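Local coordinates for putative major capsid protein (Cafeteriavirus-dependent mavirus, PDB 6G44) that probably forms the main building block of the virophage's protein shell, as a capsid protein with a double jelly-roll fold, at residues Lys99-Val111 with Thr120-Tyr132. Residues are numbered along the deposited sequence; the frame is centred on the assembly and turned at random.
Sequences KSFPVNRSIPVAV and TSYPAQLIKLHQY
One face of the Phe101 ring takes CD1 of Ile127 in a CH-pi contact, the methyl 4.0 Å from the ring centroid. In Ile127, chi1 (-163°) carries CG1 to 3.5 Å from Phe101 CG, and chi2 turns CD1 over the face. Gln131 comes in obliquely, its CB 3.6 Å from Phe101 CE2, with the amide and ring planes 61° apart. A water at the ring edge, in its plane, donates to both Ser100 O and Gln131 OE1. The Tyr122 ring has Pro108 O at its edge, while Val109 CG2 meets Tyr122 CE1 at 3.8 Å.

Between these rings the Pro123 ring packs on Ile107 CG2 and Ala110 CB. Asn104 OD1 lies near Pro123 CB but accepts from Val207 N, while ND2 bonds to Glu204 OE2 and Ala205 O. Ile107 O accepts from Ala124 N at 3.0 Å, a bent bond (142° at the hydrogen). A second water joins Pro108 O to Gln125 N. Ala110 N to Ser121 O and Ser121 N to Ala110 O are both 2.9 Å and nearly straight.

The contact closes the base of the hairpin 110-114/117-121 in this double jelly-roll protein. Tyr122 is the N-cap of helix 123-130, which packs on the short, weakly bonded helix about 102-105. Strand 222-235 joins strand 110-114 to the larger sheet, helix 136-142 touches Phe101 and Asn104, and strand 334-341 packs against Lys128 and Leu129.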
loop_
_atom_site.group_PDB
_atom_site.type_symbol
_atom_site.label_atom_id
_atom_site.label_comp_id
_atom_site.label_asym_id
_atom_site.label_seq_id
_atom_site.Cartn_x
_atom_site.Cartn_y
_atom_site.Cartn_z
ATOM N N LYS C 99 -8.247 -3.815 -21.653
ATOM C CA LYS C 99 -9.249 -4.019 -20.604
ATOM C C LYS C 99 -8.652 -4.846 -19.473
ATOM O O LYS C 99 -7.593 -5.463 -19.645
ATOM C CB LYS C 99 -10.525 -4.640 -21.186
ATOM C CG LYS C 99 -11.233 -3.686 -22.148
ATOM C CD LYS C 99 -12.579 -4.212 -22.584
ATOM C CE LYS C 99 -13.294 -3.233 -23.496
ATOM N NZ LYS C 99 -14.642 -3.733 -23.834
ATOM N N SER C 100 -9.296 -4.820 -18.301
ATOM C CA SER C 100 -8.850 -5.587 -17.134
ATOM C C SER C 100 -8.841 -7.093 -17.431
ATOM O O SER C 100 -9.839 -7.620 -17.896
ATOM C CB SER C 100 -9.781 -5.286 -15.950
ATOM O OG SER C 100 -9.843 -3.878 -15.707
ATOM N N PHE C 101 -7.750 -7.771 -17.131
ATOM C CA PHE C 101 -7.651 -9.243 -17.284
ATOM C C PHE C 101 -8.021 -9.676 -18.709
ATOM O O PHE C 101 -8.948 -10.466 -18.907
ATOM C CB PHE C 101 -8.467 -9.993 -16.218
ATOM C CG PHE C 101 -8.200 -9.475 -14.834
ATOM C CD1 PHE C 101 -7.084 -9.902 -14.173
ATOM C CD2 PHE C 101 -8.995 -8.492 -14.265
ATOM C CE1 PHE C 101 -6.745 -9.390 -12.946
ATOM C CE2 PHE C 101 -8.650 -7.950 -13.027
ATOM C CZ PHE C 101 -7.522 -8.400 -12.374
ATOM N N PRO C 102 -7.293 -9.130 -19.681
ATOM C CA PRO C 102 -7.741 -9.322 -21.088
ATOM C C PRO C 102 -7.672 -10.754 -21.584
ATOM O O PRO C 102 -8.435 -11.114 -22.494
ATOM C CB PRO C 102 -6.802 -8.419 -21.878
ATOM C CG PRO C 102 -5.566 -8.354 -21.034
ATOM C CD PRO C 102 -6.062 -8.324 -19.612
ATOM N N VAL C 103 -6.794 -11.568 -21.022
ATOM C CA VAL C 103 -6.740 -12.984 -21.408
ATOM C C VAL C 103 -7.952 -13.702 -20.881
ATOM O O VAL C 103 -8.667 -14.354 -21.648
ATOM C CB VAL C 103 -5.430 -13.666 -21.002
ATOM C CG1 VAL C 103 -5.475 -15.184 -21.203
ATOM C CG2 VAL C 103 -4.270 -13.029 -21.747
ATOM N N ASN C 104 -8.232 -13.618 -19.585
ATOM C CA ASN C 104 -9.393 -14.347 -19.050
ATOM C C ASN C 104 -10.735 -13.780 -19.549
ATOM O O ASN C 104 -11.699 -14.546 -19.721
ATOM C CB ASN C 104 -9.310 -14.458 -17.522
ATOM C CG ASN C 104 -8.250 -15.433 -17.100
ATOM O OD1 ASN C 104 -8.464 -16.641 -17.145
ATOM N ND2 ASN C 104 -7.082 -14.914 -16.656
ATOM N N ARG C 105 -10.791 -12.480 -19.835
ATOM C CA ARG C 105 -11.983 -11.880 -20.460
ATOM C C ARG C 105 -12.312 -12.492 -21.812
ATOM O O ARG C 105 -13.470 -12.458 -22.236
ATOM C CB ARG C 105 -11.807 -10.381 -20.681
ATOM C CG ARG C 105 -12.109 -9.513 -19.480
ATOM C CD ARG C 105 -12.068 -8.021 -19.839
ATOM N NE ARG C 105 -12.900 -7.643 -20.978
ATOM C CZ ARG C 105 -14.178 -7.238 -20.918
ATOM N NH1 ARG C 105 -14.825 -6.892 -22.048
ATOM N NH2 ARG C 105 -14.824 -7.177 -19.754
ATOM N N SER C 106 -11.280 -13.007 -22.468
ATOM C CA SER C 106 -11.384 -13.554 -23.834
ATOM C C SER C 106 -11.707 -15.047 -23.851
ATOM O O SER C 106 -11.687 -15.643 -24.941
ATOM C CB SER C 106 -10.078 -13.303 -24.563
ATOM O OG SER C 106 -9.869 -11.915 -24.768
ATOM N N ILE C 107 -11.979 -15.683 -22.713
ATOM C CA ILE C 107 -12.208 -17.125 -22.682
ATOM C C ILE C 107 -13.523 -17.417 -21.967
ATOM O O ILE C 107 -13.577 -17.522 -20.747
ATOM C CB ILE C 107 -11.044 -17.888 -22.018
ATOM C CG1 ILE C 107 -9.691 -17.577 -22.645
ATOM C CG2 ILE C 107 -11.337 -19.387 -22.031
ATOM C CD1 ILE C 107 -8.491 -17.963 -21.781
ATOM N N PRO C 108 -14.615 -17.577 -22.727
ATOM C CA PRO C 108 -15.887 -17.843 -22.070
ATOM C C PRO C 108 -16.020 -19.203 -21.398
ATOM O O PRO C 108 -16.730 -19.327 -20.402
ATOM C CB PRO C 108 -16.917 -17.705 -23.191
ATOM C CG PRO C 108 -16.241 -17.063 -24.303
ATOM C CD PRO C 108 -14.767 -17.194 -24.136
ATOM N N VAL C 109 -15.336 -20.202 -21.950
ATOM C CA VAL C 109 -15.367 -21.542 -21.401
ATOM C C VAL C 109 -14.006 -22.199 -21.655
ATOM O O VAL C 109 -13.361 -21.966 -22.692
ATOM C CB VAL C 109 -16.560 -22.363 -21.958
ATOM C CG1 VAL C 109 -16.555 -22.393 -23.481
ATOM C CG2 VAL C 109 -16.557 -23.768 -21.374
ATOM N N ALA C 110 -13.566 -22.953 -20.654
ATOM C CA ALA C 110 -12.342 -23.728 -20.715
ATOM C C ALA C 110 -12.613 -25.120 -20.180
ATOM O O ALA C 110 -13.415 -25.314 -19.245
ATOM C CB ALA C 110 -11.259 -23.033 -19.900
ATOM N N VAL C 111 -11.950 -26.100 -20.795
ATOM C CA VAL C 111 -11.961 -27.460 -20.307
ATOM C C VAL C 111 -10.523 -27.900 -20.090
ATOM O O VAL C 111 -9.699 -27.826 -20.996
ATOM C CB VAL C 111 -12.668 -28.438 -21.271
ATOM C CG1 VAL C 111 -12.640 -29.841 -20.700
ATOM C CG2 VAL C 111 -14.097 -27.979 -21.516
ATOM N N THR C 120 -14.662 -28.380 -16.315
ATOM C CA THR C 120 -15.228 -27.344 -17.169
ATOM C C THR C 120 -15.496 -26.099 -16.335
ATOM O O THR C 120 -16.149 -26.177 -15.321
ATOM C CB THR C 120 -16.539 -27.840 -17.830
ATOM O OG1 THR C 120 -16.229 -28.997 -18.636
ATOM C CG2 THR C 120 -17.151 -26.789 -18.726
ATOM N N SER C 121 -14.974 -24.974 -16.785
ATOM C CA SER C 121 -15.181 -23.707 -16.081
ATOM C C SER C 121 -15.310 -22.563 -17.052
ATOM O O SER C 121 -15.192 -22.730 -18.264
ATOM C CB SER C 121 -14.072 -23.516 -15.065
ATOM O OG SER C 121 -12.891 -23.227 -15.686
ATOM N N TYR C 122 -15.561 -21.367 -16.508
ATOM C CA TYR C 122 -15.968 -20.222 -17.312
ATOM C C TYR C 122 -15.110 -19.014 -16.930
ATOM O O TYR C 122 -15.535 -18.188 -16.088
ATOM C CB TYR C 122 -17.461 -19.982 -17.071
ATOM C CG TYR C 122 -18.251 -21.221 -17.387
ATOM C CD1 TYR C 122 -18.570 -21.531 -18.688
ATOM C CD2 TYR C 122 -18.611 -22.107 -16.377
ATOM C CE1 TYR C 122 -19.259 -22.712 -18.997
ATOM C CE2 TYR C 122 -19.284 -23.286 -16.671
ATOM C CZ TYR C 122 -19.611 -23.562 -17.981
ATOM O OH TYR C 122 -20.297 -24.746 -18.242
ATOM N N PRO C 123 -13.907 -18.913 -17.504
ATOM C CA PRO C 123 -12.954 -17.900 -17.019
ATOM C C PRO C 123 -13.471 -16.466 -17.095
ATOM O O PRO C 123 -13.213 -15.676 -16.165
ATOM C CB PRO C 123 -11.751 -18.122 -17.938
ATOM C CG PRO C 123 -11.802 -19.589 -18.271
ATOM C CD PRO C 123 -13.263 -19.864 -18.456
ATOM N N ALA C 124 -14.143 -16.078 -18.172
ATOM C CA ALA C 124 -14.601 -14.679 -18.306
ATOM C C ALA C 124 -15.611 -14.375 -17.192
ATOM O O ALA C 124 -15.589 -13.284 -16.615
ATOM C CB ALA C 124 -15.218 -14.451 -19.674
ATOM N N GLN C 125 -16.523 -15.304 -16.926
ATOM C CA GLN C 125 -17.516 -15.148 -15.853
ATOM C C GLN C 125 -16.810 -15.103 -14.480
ATOM O O GLN C 125 -17.166 -14.267 -13.615
ATOM C CB GLN C 125 -18.531 -16.304 -15.946
ATOM C CG GLN C 125 -19.634 -16.324 -14.926
ATOM C CD GLN C 125 -20.537 -17.520 -15.155
ATOM O OE1 GLN C 125 -20.188 -18.642 -14.785
ATOM N NE2 GLN C 125 -21.704 -17.280 -15.756
ATOM N N LEU C 126 -15.809 -15.953 -14.284
ATOM C CA LEU C 126 -15.072 -16.081 -13.014
ATOM C C LEU C 126 -14.327 -14.780 -12.720
ATOM O O LEU C 126 -14.441 -14.230 -11.623
ATOM C CB LEU C 126 -14.053 -17.242 -13.022
ATOM C CG LEU C 126 -14.369 -18.718 -12.734
ATOM C CD1 LEU C 126 -13.200 -19.586 -13.171
ATOM C CD2 LEU C 126 -14.644 -18.952 -11.260
ATOM N N ILE C 127 -13.609 -14.267 -13.709
ATOM C CA ILE C 127 -12.772 -13.092 -13.455
ATOM C C ILE C 127 -13.633 -11.873 -13.275
ATOM O O ILE C 127 -13.213 -10.970 -12.528
ATOM C CB ILE C 127 -11.677 -12.913 -14.543
ATOM C CG1 ILE C 127 -10.551 -11.975 -14.094
ATOM C CG2 ILE C 127 -12.238 -12.428 -15.850
ATOM C CD1 ILE C 127 -9.863 -12.355 -12.803
ATOM N N LYS C 128 -14.798 -11.792 -13.915
ATOM C CA LYS C 128 -15.653 -10.620 -13.725
ATOM C C LYS C 128 -16.048 -10.460 -12.266
ATOM O O LYS C 128 -16.184 -9.332 -11.799
ATOM C CB LYS C 128 -16.917 -10.654 -14.612
ATOM C CG LYS C 128 -17.755 -9.367 -14.580
ATOM C CD LYS C 128 -18.898 -9.397 -15.588
ATOM C CE LYS C 128 -19.695 -8.089 -15.589
ATOM N NZ LYS C 128 -20.828 -8.068 -16.571
ATOM N N LEU C 129 -16.240 -11.561 -11.547
ATOM C CA LEU C 129 -16.518 -11.523 -10.105
ATOM C C LEU C 129 -15.253 -11.382 -9.295
ATOM O O LEU C 129 -15.164 -10.536 -8.398
ATOM C CB LEU C 129 -17.213 -12.803 -9.637
ATOM C CG LEU C 129 -18.663 -12.962 -9.979
ATOM C CD1 LEU C 129 -19.096 -14.382 -9.638
ATOM C CD2 LEU C 129 -19.469 -11.982 -9.149
ATOM N N HIS C 130 -14.266 -12.214 -9.589
ATOM C CA HIS C 130 -13.055 -12.341 -8.810
ATOM C C HIS C 130 -12.293 -11.030 -8.711
ATOM O O HIS C 130 -11.667 -10.730 -7.679
ATOM C CB HIS C 130 -12.155 -13.432 -9.426
ATOM C CG HIS C 130 -10.932 -13.738 -8.635
ATOM N ND1 HIS C 130 -10.990 -14.313 -7.389
ATOM C CD2 HIS C 130 -9.623 -13.598 -8.928
ATOM C CE1 HIS C 130 -9.761 -14.496 -6.943
ATOM N NE2 HIS C 130 -8.912 -14.061 -7.851
ATOM N N GLN C 131 -12.322 -10.234 -9.784
ATOM C CA GLN C 131 -11.592 -8.953 -9.789
ATOM C C GLN C 131 -12.061 -7.999 -8.691
ATOM O O GLN C 131 -11.316 -7.085 -8.314
ATOM C CB GLN C 131 -11.684 -8.246 -11.163
ATOM C CG GLN C 131 -13.065 -7.757 -11.526
ATOM C CD GLN C 131 -13.205 -7.266 -12.952
ATOM O OE1 GLN C 131 -12.217 -6.970 -13.617
ATOM N NE2 GLN C 131 -14.452 -7.185 -13.444
ATOM N N TYR C 132 -13.291 -8.203 -8.208
ATOM C CA TYR C 132 -13.901 -7.287 -7.228
ATOM C C TYR C 132 -13.686 -7.706 -5.798
ATOM O O TYR C 132 -13.969 -6.903 -4.913
ATOM C CB TYR C 132 -15.397 -7.121 -7.455
ATOM C CG TYR C 132 -15.737 -6.343 -8.679
ATOM C CD1 TYR C 132 -15.431 -4.992 -8.779
ATOM C CD2 TYR C 132 -16.373 -6.937 -9.746
ATOM C CE1 TYR C 132 -15.767 -4.262 -9.903
ATOM C CE2 TYR C 132 -16.712 -6.218 -10.876
ATOM C CZ TYR C 132 -16.415 -4.881 -10.957
ATOM O OH TYR C 132 -16.748 -4.191 -12.104
HETATM O O HOH W 1 -12.202 -8.027 -16.129
HETATM O O HOH W 2 -17.542 -17.113 -19.028
#